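Local coordinates for protein glycerol dehydrogenase (Bacillus coagulans, PDB 6CSJ) that catalyses the NAD-dependent oxidation of glycerol and probably related polyols, here as an engineered double mutant with acquired D-lactate dehydrogenase activity, at residues Q282-E286 with I336-F341; A114-A118 with V156-A160; E67-I73 with V129-E133; A32-A36 with L76-S80; D16-S22 with T47-Y52. The protein carries 2 engineered substitutions. All coordinates share one frame; numbering follows the deposited sequence.

Contact 1 (Q282-E286 with I336-F341); sequences QLILE and IYNMPF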
# COMPACT_ATOMS: atom_id res chain seq x y z
N GLN A 282 16.72 -5.75 -3.96
CA GLN A 282 17.41 -4.64 -3.28
C GLN A 282 18.52 -5.17 -2.37
O GLN A 282 19.61 -4.62 -2.35
CB GLN A 282 16.49 -3.72 -2.49
CG GLN A 282 17.28 -2.56 -1.88
CD GLN A 282 16.46 -1.50 -1.20
OE1 GLN A 282 15.43 -1.07 -1.72
NE2 GLN A 282 16.92 -1.04 -0.04
N LEU A 283 18.24 -6.25 -1.64
CA LEU A 283 19.22 -6.80 -0.71
C LEU A 283 20.49 -7.33 -1.42
O LEU A 283 21.59 -7.20 -0.90
CB LEU A 283 18.59 -7.89 0.18
CG LEU A 283 17.47 -7.44 1.12
CD1 LEU A 283 16.90 -8.64 1.85
CD2 LEU A 283 17.93 -6.39 2.10
N ILE A 284 20.31 -7.92 -2.60
CA ILE A 284 21.44 -8.31 -3.45
C ILE A 284 22.19 -7.05 -3.93
O ILE A 284 23.41 -6.98 -3.83
CB ILE A 284 20.99 -9.14 -4.68
CG1 ILE A 284 20.21 -10.40 -4.27
CG2 ILE A 284 22.19 -9.52 -5.53
CD1 ILE A 284 20.92 -11.31 -3.31
N LEU A 285 21.44 -6.06 -4.42
CA LEU A 285 22.01 -4.82 -4.94
C LEU A 285 22.90 -4.11 -3.91
O LEU A 285 24.03 -3.73 -4.22
CB LEU A 285 20.89 -3.89 -5.42
CG LEU A 285 21.26 -2.51 -6.00
CD1 LEU A 285 22.13 -2.63 -7.24
CD2 LEU A 285 19.99 -1.73 -6.29
N GLU A 286 22.40 -3.94 -2.69
CA GLU A 286 23.18 -3.33 -1.58
C GLU A 286 24.12 -4.35 -0.90
O GLU A 286 24.90 -3.98 -0.04
CB GLU A 286 22.28 -2.62 -0.54
CG GLU A 286 21.27 -3.49 0.21
CD GLU A 286 20.50 -2.69 1.29
OE1 GLU A 286 21.07 -2.50 2.38
OE2 GLU A 286 19.33 -2.27 1.10
N ILE A 336 14.98 4.30 -7.25
CA ILE A 336 16.23 3.54 -7.15
C ILE A 336 17.46 4.41 -6.87
O ILE A 336 18.42 3.93 -6.28
CB ILE A 336 16.46 2.67 -8.40
CG1 ILE A 336 17.42 1.52 -8.10
CG2 ILE A 336 16.92 3.51 -9.59
CD1 ILE A 336 17.18 0.30 -8.97
N TYR A 337 17.42 5.68 -7.27
CA TYR A 337 18.53 6.60 -7.01
C TYR A 337 18.62 7.09 -5.56
O TYR A 337 19.53 7.84 -5.24
CB TYR A 337 18.51 7.77 -8.02
CG TYR A 337 18.65 7.24 -9.43
CD1 TYR A 337 19.85 6.68 -9.87
CD2 TYR A 337 17.55 7.22 -10.31
CE1 TYR A 337 19.96 6.14 -11.15
CE2 TYR A 337 17.67 6.70 -11.58
CZ TYR A 337 18.87 6.16 -12.00
OH TYR A 337 18.99 5.63 -13.24
N ASN A 338 17.69 6.66 -4.70
CA ASN A 338 17.82 6.90 -3.25
C ASN A 338 18.76 5.92 -2.56
O ASN A 338 19.06 6.09 -1.38
CB ASN A 338 16.46 6.88 -2.56
CG ASN A 338 15.61 8.09 -2.88
OD1 ASN A 338 16.13 9.17 -3.20
ND2 ASN A 338 14.30 7.92 -2.79
N MET A 339 19.22 4.89 -3.28
CA MET A 339 20.30 4.03 -2.78
C MET A 339 21.56 4.88 -2.52
O MET A 339 21.82 5.82 -3.27
CB MET A 339 20.62 2.91 -3.78
CG MET A 339 19.49 1.91 -4.04
SD MET A 339 18.74 1.14 -2.59
CE MET A 339 20.07 0.07 -2.01
N PRO A 340 22.32 4.58 -1.45
CA PRO A 340 23.50 5.41 -1.13
C PRO A 340 24.76 5.10 -1.97
O PRO A 340 25.87 5.32 -1.52
CB PRO A 340 23.72 5.11 0.36
CG PRO A 340 23.26 3.70 0.52
CD PRO A 340 22.15 3.48 -0.48
N PHE A 341 24.58 4.58 -3.18
CA PHE A 341 25.67 4.31 -4.12
C PHE A 341 25.15 4.51 -5.55
O PHE A 341 23.95 4.63 -5.76
CB PHE A 341 26.24 2.89 -3.93
CG PHE A 341 25.20 1.81 -3.76
CD1 PHE A 341 24.61 1.20 -4.87
CD2 PHE A 341 24.82 1.39 -2.50
CE1 PHE A 341 23.66 0.20 -4.72
CE2 PHE A 341 23.86 0.38 -2.34
CZ PHE A 341 23.28 -0.21 -3.47
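Gln282 and Met339 meet first as the last turn of helix 271-285 is followed toward its end. The extended Gln282 chain carries its amide to the thioether, and CD lies 3.8 Å from Met339 SD. From there the amide turns to Glu286, four residues on: Gln282 NE2 gives a nearly straight bond (176°) to Glu286 OE2 at 2.9 Å, the carboxylate oxygen lying in the amide plane. Gln282 OE1 also accepts from the backbone N of Ala253, so both ends of the amide are used and its flip is fixed. One turn on, Leu285 offers two separate surfaces. Its CD2 reaches Ile336 CD1 at a loose 4.4 Å, whereas its CG sits in the plane of the Phe341 ring, at the edge, 3.8 Å from Phe341 CE1. Glu286 then brings its CB up to Phe341 CE2 (3.8 Å) and, from another direction, to Met339 CE, also at 3.8 Å. Met339 reaches both Gln282 and Glu286 because its chain curls at chi2 (-52°) and chi3 (-70°), which brings the methyl to Glu286 CB and Gln282 CG; its CB meanwhile lies over the rim of one face of the Phe341 ring. The carboxylate of Glu286 is paired a second time through OE1, in a salt bridge with Arg180 of helix 175-185. The contact thus joins the end of helix 271-285 to the loop before helix 345-365: helix 252-259 touches Leu285, Ile336 and Met339 through Ala252, and helix 345-365 meets Leu285 at Ala351 and Ile336 at Val348.

Contact 2 (A114-A118 with V156-A160); sequences APTIA and VIASA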
# COMPACT_ATOMS: atom_id res chain seq x y z
N ALA A 114 -11.53 4.10 4.44
CA ALA A 114 -11.84 2.91 5.19
C ALA A 114 -11.61 1.69 4.30
O ALA A 114 -12.53 1.22 3.66
CB ALA A 114 -13.28 2.96 5.69
N PRO A 115 -10.35 1.19 4.25
CA PRO A 115 -10.06 0.03 3.41
C PRO A 115 -10.80 -1.21 3.89
O PRO A 115 -10.96 -1.39 5.10
CB PRO A 115 -8.55 -0.16 3.54
CG PRO A 115 -8.03 1.07 4.17
CD PRO A 115 -9.16 1.66 4.96
N THR A 116 -11.25 -2.02 2.95
CA THR A 116 -11.85 -3.31 3.23
C THR A 116 -10.83 -4.45 3.09
O THR A 116 -11.17 -5.63 3.27
CB THR A 116 -13.03 -3.58 2.28
OG1 THR A 116 -12.59 -3.45 0.93
CG2 THR A 116 -14.14 -2.58 2.54
N ILE A 117 -9.58 -4.09 2.75
CA ILE A 117 -8.46 -5.03 2.65
C ILE A 117 -7.22 -4.31 3.18
O ILE A 117 -7.20 -3.07 3.26
CB ILE A 117 -8.21 -5.49 1.19
CG1 ILE A 117 -7.68 -4.31 0.32
CG2 ILE A 117 -9.48 -6.13 0.62
CD1 ILE A 117 -7.75 -4.51 -1.18
N ALA A 118 -6.19 -5.08 3.53
CA ALA A 118 -4.94 -4.52 4.05
C ALA A 118 -3.78 -5.11 3.24
O ALA A 118 -2.94 -5.84 3.77
CB ALA A 118 -4.80 -4.82 5.53
N VAL A 156 -14.32 -6.69 8.99
CA VAL A 156 -14.55 -6.64 7.55
C VAL A 156 -13.30 -7.09 6.79
O VAL A 156 -13.41 -7.89 5.87
CB VAL A 156 -15.01 -5.24 7.09
CG1 VAL A 156 -15.04 -5.14 5.56
CG2 VAL A 156 -16.38 -4.91 7.68
N ILE A 157 -12.13 -6.60 7.20
CA ILE A 157 -10.86 -6.92 6.53
C ILE A 157 -10.53 -8.41 6.56
O ILE A 157 -10.05 -8.96 5.56
CB ILE A 157 -9.68 -6.09 7.11
CG1 ILE A 157 -9.84 -4.61 6.73
CG2 ILE A 157 -8.32 -6.60 6.61
CD1 ILE A 157 -9.12 -3.67 7.66
N ALA A 158 -10.80 -9.06 7.69
CA ALA A 158 -10.55 -10.49 7.82
C ALA A 158 -11.42 -11.35 6.88
O ALA A 158 -11.03 -12.48 6.57
CB ALA A 158 -10.73 -10.93 9.27
N SER A 159 -12.57 -10.85 6.43
CA SER A 159 -13.40 -11.57 5.45
C SER A 159 -12.79 -11.64 4.03
O SER A 159 -13.23 -12.46 3.21
CB SER A 159 -14.82 -11.01 5.38
OG SER A 159 -14.91 -9.93 4.46
N ALA A 160 -11.80 -10.79 3.73
CA ALA A 160 -11.07 -10.86 2.45
C ALA A 160 -10.21 -12.12 2.34
O ALA A 160 -9.82 -12.68 3.36
CB ALA A 160 -10.20 -9.62 2.28
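Ile157 and the backbone of Thr116 make the closest approach here, and they do so through a carbon donor: Ile157 CA points its hydrogen almost straight (171°) at Thr116 O, 3.5 Å away. The two branches of Ile157 then part around the chain that follows strand 111-115. Its CG1, set beside the backbone N and anti to the carbonyl carbon (chi1 -68°), lies 3.8 Å from Pro115 O, and CD1 stays close to the same oxygen. CG2 takes the other direction and meets Ala118, whose CB is 4.1 Å from Ile157 CG2. Besides its CA, Ile157 touches this chain with its methylene and methyl groups. Strand 111-115 lies next to 149-153 in the six-stranded parallel sheet of this Rossmann-like half of the iron-containing alcohol dehydrogenase fold, and helix 154-158 starts directly after 149-153, so the short helix packs beside the loop that leaves the C-terminal end of the neighbouring strand. Met152 of 149-153 touches both Pro115 and Ile157. Ahead of Ile157, Val156 meets the methyl of Thr116: chi1 of 55° puts Thr116 OG1 between the backbone N and the carbonyl carbon and leaves CG2 for Val156 CG1, 4.1 Å away, the two side chains crossing at a slant. After it comes Ala160; the CB of Ile117 is directed away from that segment, yet Ile117 CG2 still touches Ala160 CB at 3.9 Å. Val156 O takes two bonds from Ser159, from its N and its OG, the hydroxyl in the carbonyl plane at 2.9 Å from Val156 O.

Contact 3 (E67-I73 with V129-E133); sequences ECSKPEI and VIYKE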
# COMPACT_ATOMS: atom_id res chain seq x y z
N GLU A 67 -13.54 2.81 -11.28
CA GLU A 67 -12.29 3.39 -11.77
C GLU A 67 -12.03 4.77 -11.20
O GLU A 67 -12.92 5.61 -11.21
CB GLU A 67 -12.30 3.47 -13.30
CG GLU A 67 -10.95 3.80 -13.91
CD GLU A 67 -9.90 2.76 -13.57
OE1 GLU A 67 -9.85 1.73 -14.26
OE2 GLU A 67 -9.13 2.97 -12.61
N CYS A 68 -10.82 4.99 -10.70
CA CYS A 68 -10.40 6.30 -10.22
C CYS A 68 -9.92 7.08 -11.42
O CYS A 68 -8.72 7.08 -11.75
CB CYS A 68 -9.30 6.20 -9.16
SG CYS A 68 -8.76 7.80 -8.49
N SER A 69 -10.87 7.73 -12.10
CA SER A 69 -10.60 8.55 -13.27
C SER A 69 -11.06 9.98 -13.03
O SER A 69 -11.82 10.23 -12.09
CB SER A 69 -11.32 7.96 -14.48
OG SER A 69 -12.73 8.06 -14.31
N LYS A 70 -10.61 10.90 -13.88
CA LYS A 70 -11.02 12.31 -13.78
C LYS A 70 -12.53 12.53 -14.00
O LYS A 70 -13.15 13.30 -13.26
CB LYS A 70 -10.20 13.19 -14.73
CG LYS A 70 -8.73 13.27 -14.37
CD LYS A 70 -8.51 14.20 -13.18
CE LYS A 70 -7.03 14.34 -12.90
NZ LYS A 70 -6.64 15.64 -12.28
N PRO A 71 -13.13 11.86 -15.02
CA PRO A 71 -14.60 11.96 -15.18
C PRO A 71 -15.39 11.48 -13.97
O PRO A 71 -16.32 12.16 -13.53
CB PRO A 71 -14.88 11.08 -16.40
CG PRO A 71 -13.61 11.14 -17.19
CD PRO A 71 -12.51 11.18 -16.17
N GLU A 72 -15.02 10.32 -13.43
CA GLU A 72 -15.68 9.76 -12.24
C GLU A 72 -15.44 10.65 -11.00
O GLU A 72 -16.36 10.84 -10.21
CB GLU A 72 -15.26 8.31 -12.03
CG GLU A 72 -15.89 7.58 -10.84
CD GLU A 72 -17.40 7.34 -10.95
OE1 GLU A 72 -18.01 7.67 -11.98
OE2 GLU A 72 -17.98 6.81 -9.98
N ILE A 73 -14.25 11.21 -10.85
CA ILE A 73 -13.97 12.17 -9.77
C ILE A 73 -14.82 13.43 -9.90
O ILE A 73 -15.37 13.91 -8.90
CB ILE A 73 -12.46 12.53 -9.68
CG1 ILE A 73 -11.65 11.32 -9.20
CG2 ILE A 73 -12.21 13.71 -8.73
CD1 ILE A 73 -10.18 11.38 -9.56
N VAL A 129 -3.78 7.70 -7.27
CA VAL A 129 -3.32 7.22 -8.56
C VAL A 129 -4.51 7.32 -9.50
O VAL A 129 -5.53 6.67 -9.27
CB VAL A 129 -2.78 5.77 -8.49
CG1 VAL A 129 -2.22 5.35 -9.84
CG2 VAL A 129 -1.71 5.65 -7.41
N ILE A 130 -4.39 8.17 -10.52
CA ILE A 130 -5.47 8.44 -11.47
C ILE A 130 -5.26 7.63 -12.75
O ILE A 130 -4.14 7.56 -13.27
CB ILE A 130 -5.52 9.94 -11.84
CG1 ILE A 130 -5.51 10.85 -10.59
CG2 ILE A 130 -6.70 10.23 -12.77
CD1 ILE A 130 -6.72 10.72 -9.69
N TYR A 131 -6.34 7.03 -13.24
CA TYR A 131 -6.33 6.24 -14.48
C TYR A 131 -7.26 6.88 -15.50
O TYR A 131 -8.18 7.61 -15.15
CB TYR A 131 -6.81 4.82 -14.18
CG TYR A 131 -5.92 4.08 -13.21
CD1 TYR A 131 -6.02 4.29 -11.83
CD2 TYR A 131 -4.94 3.19 -13.67
CE1 TYR A 131 -5.19 3.64 -10.95
CE2 TYR A 131 -4.11 2.53 -12.78
CZ TYR A 131 -4.24 2.76 -11.43
OH TYR A 131 -3.41 2.10 -10.57
N LYS A 132 -7.02 6.60 -16.77
CA LYS A 132 -7.99 6.88 -17.83
C LYS A 132 -9.19 5.94 -17.64
O LYS A 132 -9.07 4.92 -16.96
CB LYS A 132 -7.38 6.65 -19.21
CG LYS A 132 -6.28 7.61 -19.62
CD LYS A 132 -5.75 7.29 -21.01
CE LYS A 132 -5.31 8.56 -21.80
NZ LYS A 132 -4.33 9.47 -21.12
N GLU A 133 -10.31 6.27 -18.27
CA GLU A 133 -11.53 5.46 -18.14
C GLU A 133 -11.36 4.03 -18.65
O GLU A 133 -12.03 3.12 -18.17
CB GLU A 133 -12.71 6.12 -18.85
CG GLU A 133 -13.10 7.48 -18.30
CD GLU A 133 -14.19 8.16 -19.10
OE1 GLU A 133 -13.90 8.61 -20.23
OE2 GLU A 133 -15.32 8.26 -18.59
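An inverse gamma turn at Cys68, just ahead of the N-cap of helix 70-82, meets the edge of the two-stranded hairpin 127-131/137-142 at Tyr131. One backbone bond joins them: Tyr131 N donates to Cys68 O at 2.8 Å, nearly straight (173°) and close to the direction of the carbonyl. The same oxygen lies in the plane of the Tyr131 ring, at its edge. Two CH contacts accompany the bond, Ser69 CA to Tyr131 O (3.2 Å) and Ile130 CA to Cys68 O (3.5 Å). On the side where Cys68 and Ile73 pack on helix 94-106, Ile130 forms the apolar part: its CD1 is 3.5 Å from Ile73 CD1 and also packs on Cys68 SG, while its CG2 lies against the Lys70 chain. At the other end Glu67, bent at chi2 (61°), swings its carboxylate across Tyr131, with OE2 3.4 Å from Tyr131 CB. Lys95 takes this oxygen in a salt bridge and also stands in a cation-pi contact with the Tyr131 ring, which joins acid, ring and lysine in one group. The end of Glu133 crosses the Pro71 ring at a slant, OE2 3.6 Å from Pro71 CG. Ser69 OG accepts a weak bond from Glu72 N, the N-cap of helix 70-82, and the loop before this cap joins the hairpin through a single backbone bond.

Contact 4 (A32-A36 with L76-S80); sequences AFIIA and LCEMS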
# COMPACT_ATOMS: atom_id res chain seq x y z
N ALA A 32 -22.15 13.53 5.49
CA ALA A 32 -21.15 12.66 4.87
C ALA A 32 -21.57 12.20 3.48
O ALA A 32 -22.74 11.91 3.23
CB ALA A 32 -20.88 11.45 5.75
N PHE A 33 -20.59 12.15 2.58
CA PHE A 33 -20.76 11.61 1.24
C PHE A 33 -19.92 10.33 1.17
O PHE A 33 -18.69 10.39 1.18
CB PHE A 33 -20.30 12.66 0.21
CG PHE A 33 -20.50 12.25 -1.22
CD1 PHE A 33 -21.76 12.29 -1.80
CD2 PHE A 33 -19.42 11.84 -2.01
CE1 PHE A 33 -21.95 11.93 -3.13
CE2 PHE A 33 -19.60 11.48 -3.33
CZ PHE A 33 -20.86 11.52 -3.90
N ILE A 34 -20.59 9.18 1.12
CA ILE A 34 -19.95 7.88 1.33
C ILE A 34 -19.85 7.11 0.01
O ILE A 34 -20.86 6.61 -0.50
CB ILE A 34 -20.70 7.08 2.43
CG1 ILE A 34 -20.68 7.87 3.75
CG2 ILE A 34 -20.09 5.70 2.61
CD1 ILE A 34 -21.46 7.26 4.88
N ILE A 35 -18.64 7.02 -0.53
CA ILE A 35 -18.38 6.42 -1.83
C ILE A 35 -18.01 4.94 -1.65
O ILE A 35 -17.16 4.61 -0.85
CB ILE A 35 -17.22 7.15 -2.56
CG1 ILE A 35 -17.54 8.64 -2.72
CG2 ILE A 35 -16.95 6.55 -3.93
CD1 ILE A 35 -16.33 9.49 -3.07
N ALA A 36 -18.66 4.08 -2.43
CA ALA A 36 -18.37 2.64 -2.44
C ALA A 36 -18.87 2.00 -3.73
O ALA A 36 -19.90 2.42 -4.28
CB ALA A 36 -19.02 1.97 -1.24
N LEU A 76 -18.60 12.68 -9.06
CA LEU A 76 -18.79 12.55 -7.61
C LEU A 76 -18.61 13.86 -6.85
O LEU A 76 -19.33 14.11 -5.88
CB LEU A 76 -17.87 11.47 -7.04
CG LEU A 76 -18.15 10.05 -7.55
CD1 LEU A 76 -16.98 9.13 -7.26
CD2 LEU A 76 -19.42 9.48 -6.95
N CYS A 77 -17.66 14.70 -7.28
CA CYS A 77 -17.54 16.07 -6.74
C CYS A 77 -18.84 16.88 -6.90
O CYS A 77 -19.25 17.57 -5.96
CB CYS A 77 -16.41 16.85 -7.43
SG CYS A 77 -14.75 16.37 -6.94
N GLU A 78 -19.46 16.79 -8.08
CA GLU A 78 -20.71 17.51 -8.36
C GLU A 78 -21.84 16.98 -7.49
O GLU A 78 -22.50 17.76 -6.80
CB GLU A 78 -21.08 17.46 -9.86
CG GLU A 78 -20.22 18.38 -10.73
CD GLU A 78 -20.56 19.87 -10.58
OE1 GLU A 78 -21.75 20.21 -10.40
OE2 GLU A 78 -19.64 20.72 -10.68
N MET A 79 -22.02 15.66 -7.46
CA MET A 79 -22.99 15.04 -6.56
C MET A 79 -22.79 15.46 -5.11
O MET A 79 -23.76 15.77 -4.42
CB MET A 79 -22.93 13.52 -6.65
CG MET A 79 -23.44 12.94 -7.94
SD MET A 79 -23.10 11.18 -8.04
CE MET A 79 -24.03 10.58 -6.64
N SER A 80 -21.53 15.47 -4.66
CA SER A 80 -21.17 15.88 -3.30
C SER A 80 -21.53 17.34 -2.99
O SER A 80 -22.08 17.62 -1.93
CB SER A 80 -19.67 15.64 -3.04
OG SER A 80 -19.30 16.12 -1.76
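Phe33 is the bump of this contact, and the hollow that takes it lies on helix 70-82 between Leu76, Met79 and Ser80; the last two come three and four residues after Leu76, so the three share one side of the helix. The helix segment runs nearly antiparallel to strand 32-36 (151°), with the axes 10.0 Å apart, as in a helix laid on a parallel beta sheet. With CG anti to its backbone N (chi1 -177°), the phenyl ring stands out from the strand and presents one face to Ser80. Ser80 CB sits almost over the middle of that face, 3.9 Å from the Phe33 centroid and 11° off the normal, a CH-pi contact. The far end of the ring pushes deeper: Phe33 CZ comes to 3.6 Å from Leu76 O and 4.0 Å from Met79 CB. A second, shallower fit follows two residues on, where Ile35 CG2 reaches Leu76 CD1 at 4.2 Å. Leu76 thus touches both strand side chains, with CD2 on Phe33 and CD1 on Ile35. No hydrogen bond crosses the contact; Leu76 O, which the ring approaches, already accepts from Ser80 N, and the contact rests on apolar packing and the CH-pi contact, as expected of a buried core.

Contact 5 (D16-S22 with T47-Y52); sequences DELSRLS and TVEESY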
# COMPACT_ATOMS: atom_id res chain seq x y z
N ASP A 16 -15.40 -4.19 13.77
CA ASP A 16 -16.73 -3.57 13.61
C ASP A 16 -16.72 -2.02 13.73
O ASP A 16 -17.72 -1.41 14.11
CB ASP A 16 -17.71 -4.22 14.62
CG ASP A 16 -19.15 -4.27 14.11
OD1 ASP A 16 -19.45 -4.00 12.92
OD2 ASP A 16 -20.01 -4.60 14.95
N GLU A 17 -15.60 -1.41 13.37
CA GLU A 17 -15.43 0.06 13.34
C GLU A 17 -16.41 0.80 12.40
O GLU A 17 -16.80 1.94 12.69
CB GLU A 17 -13.99 0.42 12.94
CG GLU A 17 -13.12 1.20 13.92
CD GLU A 17 -13.52 1.15 15.36
OE1 GLU A 17 -14.25 2.08 15.79
OE2 GLU A 17 -13.10 0.23 16.09
N LEU A 18 -16.80 0.18 11.29
CA LEU A 18 -17.78 0.79 10.37
C LEU A 18 -19.16 1.01 11.03
O LEU A 18 -19.89 1.90 10.61
CB LEU A 18 -17.95 -0.04 9.08
CG LEU A 18 -16.77 -0.03 8.10
CD1 LEU A 18 -17.05 -0.90 6.89
CD2 LEU A 18 -16.41 1.38 7.65
N SER A 19 -19.48 0.22 12.05
CA SER A 19 -20.72 0.40 12.82
C SER A 19 -20.71 1.70 13.62
O SER A 19 -21.76 2.13 14.08
CB SER A 19 -20.97 -0.78 13.77
OG SER A 19 -20.18 -0.66 14.94
N ARG A 20 -19.53 2.31 13.82
CA ARG A 20 -19.41 3.63 14.44
C ARG A 20 -19.00 4.71 13.43
O ARG A 20 -18.52 5.79 13.83
CB ARG A 20 -18.37 3.59 15.59
CG ARG A 20 -18.81 2.79 16.80
CD ARG A 20 -17.66 2.53 17.78
NE ARG A 20 -17.68 1.14 18.27
CZ ARG A 20 -17.04 0.09 17.74
NH1 ARG A 20 -16.28 0.20 16.67
NH2 ARG A 20 -17.18 -1.10 18.31
N LEU A 21 -19.23 4.47 12.13
CA LEU A 21 -18.80 5.42 11.10
C LEU A 21 -19.40 6.80 11.33
O LEU A 21 -18.70 7.81 11.17
CB LEU A 21 -19.15 4.92 9.70
CG LEU A 21 -18.77 5.84 8.52
CD1 LEU A 21 -17.29 6.21 8.55
CD2 LEU A 21 -19.12 5.18 7.20
N SER A 22 -20.69 6.84 11.70
CA SER A 22 -21.40 8.10 11.99
C SER A 22 -20.77 8.89 13.12
O SER A 22 -20.73 10.11 13.06
CB SER A 22 -22.88 7.84 12.29
OG SER A 22 -23.06 7.18 13.52
N THR A 47 -24.47 -2.12 7.58
CA THR A 47 -23.73 -1.65 8.76
C THR A 47 -23.64 -0.13 8.80
O THR A 47 -23.83 0.49 9.85
CB THR A 47 -22.30 -2.23 8.80
OG1 THR A 47 -22.36 -3.65 8.73
CG2 THR A 47 -21.56 -1.81 10.08
N VAL A 48 -23.35 0.47 7.64
CA VAL A 48 -23.23 1.92 7.51
C VAL A 48 -24.58 2.60 7.78
O VAL A 48 -24.68 3.50 8.62
CB VAL A 48 -22.65 2.32 6.13
CG1 VAL A 48 -22.74 3.82 5.89
CG2 VAL A 48 -21.21 1.84 6.00
N GLU A 49 -25.61 2.13 7.08
CA GLU A 49 -27.00 2.59 7.29
C GLU A 49 -27.41 2.52 8.77
O GLU A 49 -27.93 3.49 9.32
CB GLU A 49 -27.97 1.77 6.40
CG GLU A 49 -27.92 2.15 4.91
CD GLU A 49 -28.77 1.26 4.00
OE1 GLU A 49 -29.65 0.51 4.50
OE2 GLU A 49 -28.52 1.30 2.78
N GLU A 50 -27.15 1.38 9.41
CA GLU A 50 -27.46 1.20 10.84
C GLU A 50 -26.66 2.11 11.77
O GLU A 50 -27.12 2.45 12.83
CB GLU A 50 -27.33 -0.28 11.27
CG GLU A 50 -28.49 -1.12 10.73
CD GLU A 50 -28.45 -2.58 11.12
OE1 GLU A 50 -27.35 -3.17 11.15
OE2 GLU A 50 -29.53 -3.12 11.47
N SER A 51 -25.44 2.47 11.38
CA SER A 51 -24.61 3.44 12.13
C SER A 51 -25.23 4.81 12.23
O SER A 51 -25.03 5.50 13.23
CB SER A 51 -23.21 3.56 11.52
OG SER A 51 -22.49 4.64 12.10
N TYR A 52 -25.99 5.22 11.21
CA TYR A 52 -26.64 6.54 11.17
C TYR A 52 -28.10 6.55 11.71
O TYR A 52 -28.80 7.53 11.52
CB TYR A 52 -26.56 7.11 9.74
CG TYR A 52 -25.16 7.54 9.34
CD1 TYR A 52 -24.69 8.81 9.67
CD2 TYR A 52 -24.31 6.69 8.65
CE1 TYR A 52 -23.41 9.22 9.32
CE2 TYR A 52 -23.03 7.08 8.29
CZ TYR A 52 -22.58 8.34 8.63
OH TYR A 52 -21.31 8.74 8.28
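Ser51 and Ser22, with Thr47 a turn earlier, carry most of this contact, in which the last turns of helix 38-51 lie against the 3-10 turn and first residues of helix 21-28. Both helices belong to the layer beside the parallel sheet of the Rossmann-like domain, where Leu21 and Val48 both reach Ile34 of the sheet. The two serines exchange bonds. Ser51 OG, turned to the side opposite its own backbone N (chi1 170°), accepts from Ser22 N at 2.9 Å (165°) and gives a long, weak bond to Ser19 O. In return Ser22 OG donates to Ser51 O at 2.6 Å, coming from well above the carbonyl plane. Helix start and helix end are thus tied by bonds running in both directions. Thr47 contributes carbon only: its methyl CG2 is 3.5 Å from Ser19 N and reaches Ser19 CB and Leu18 CB as well, filling the bend of the 3-10 turn. That turn is braced from within by Ser19 OG, which bonds to Asp16 O at 2.7 Å. Apolar packing closes the buried side, where Leu21 CD2 meets Val48 CG1 at 4.1 Å. The Tyr52 hydroxyl is bonded to Thr25 OG1, and Ser22 CB rests over one face of the Tyr52 ring, 3.5 Å from its centroid and 20° off the normal.

How the contacts relate
From the N terminus, contact 5 closes the first loop, round strand 32-36, and each of the next three loops crosses the one before. Contact 4 opens on that strand and closes on helix 70-82; contact 3 opens at the start of the same helix and closes on the hairpin; contact 2 opens at the end of strand 111-115, inside the loop of contact 3, and closes on helix 154-158. Contacts 4 and 5 touch through strand 32-36, where Ala32 and Ile34 meet Tyr52, and contacts 2 and 5 touch through Leu18. Contact 1 comes later, in series, within the helical part, its centre 33 Å from those of contacts 2 and 3.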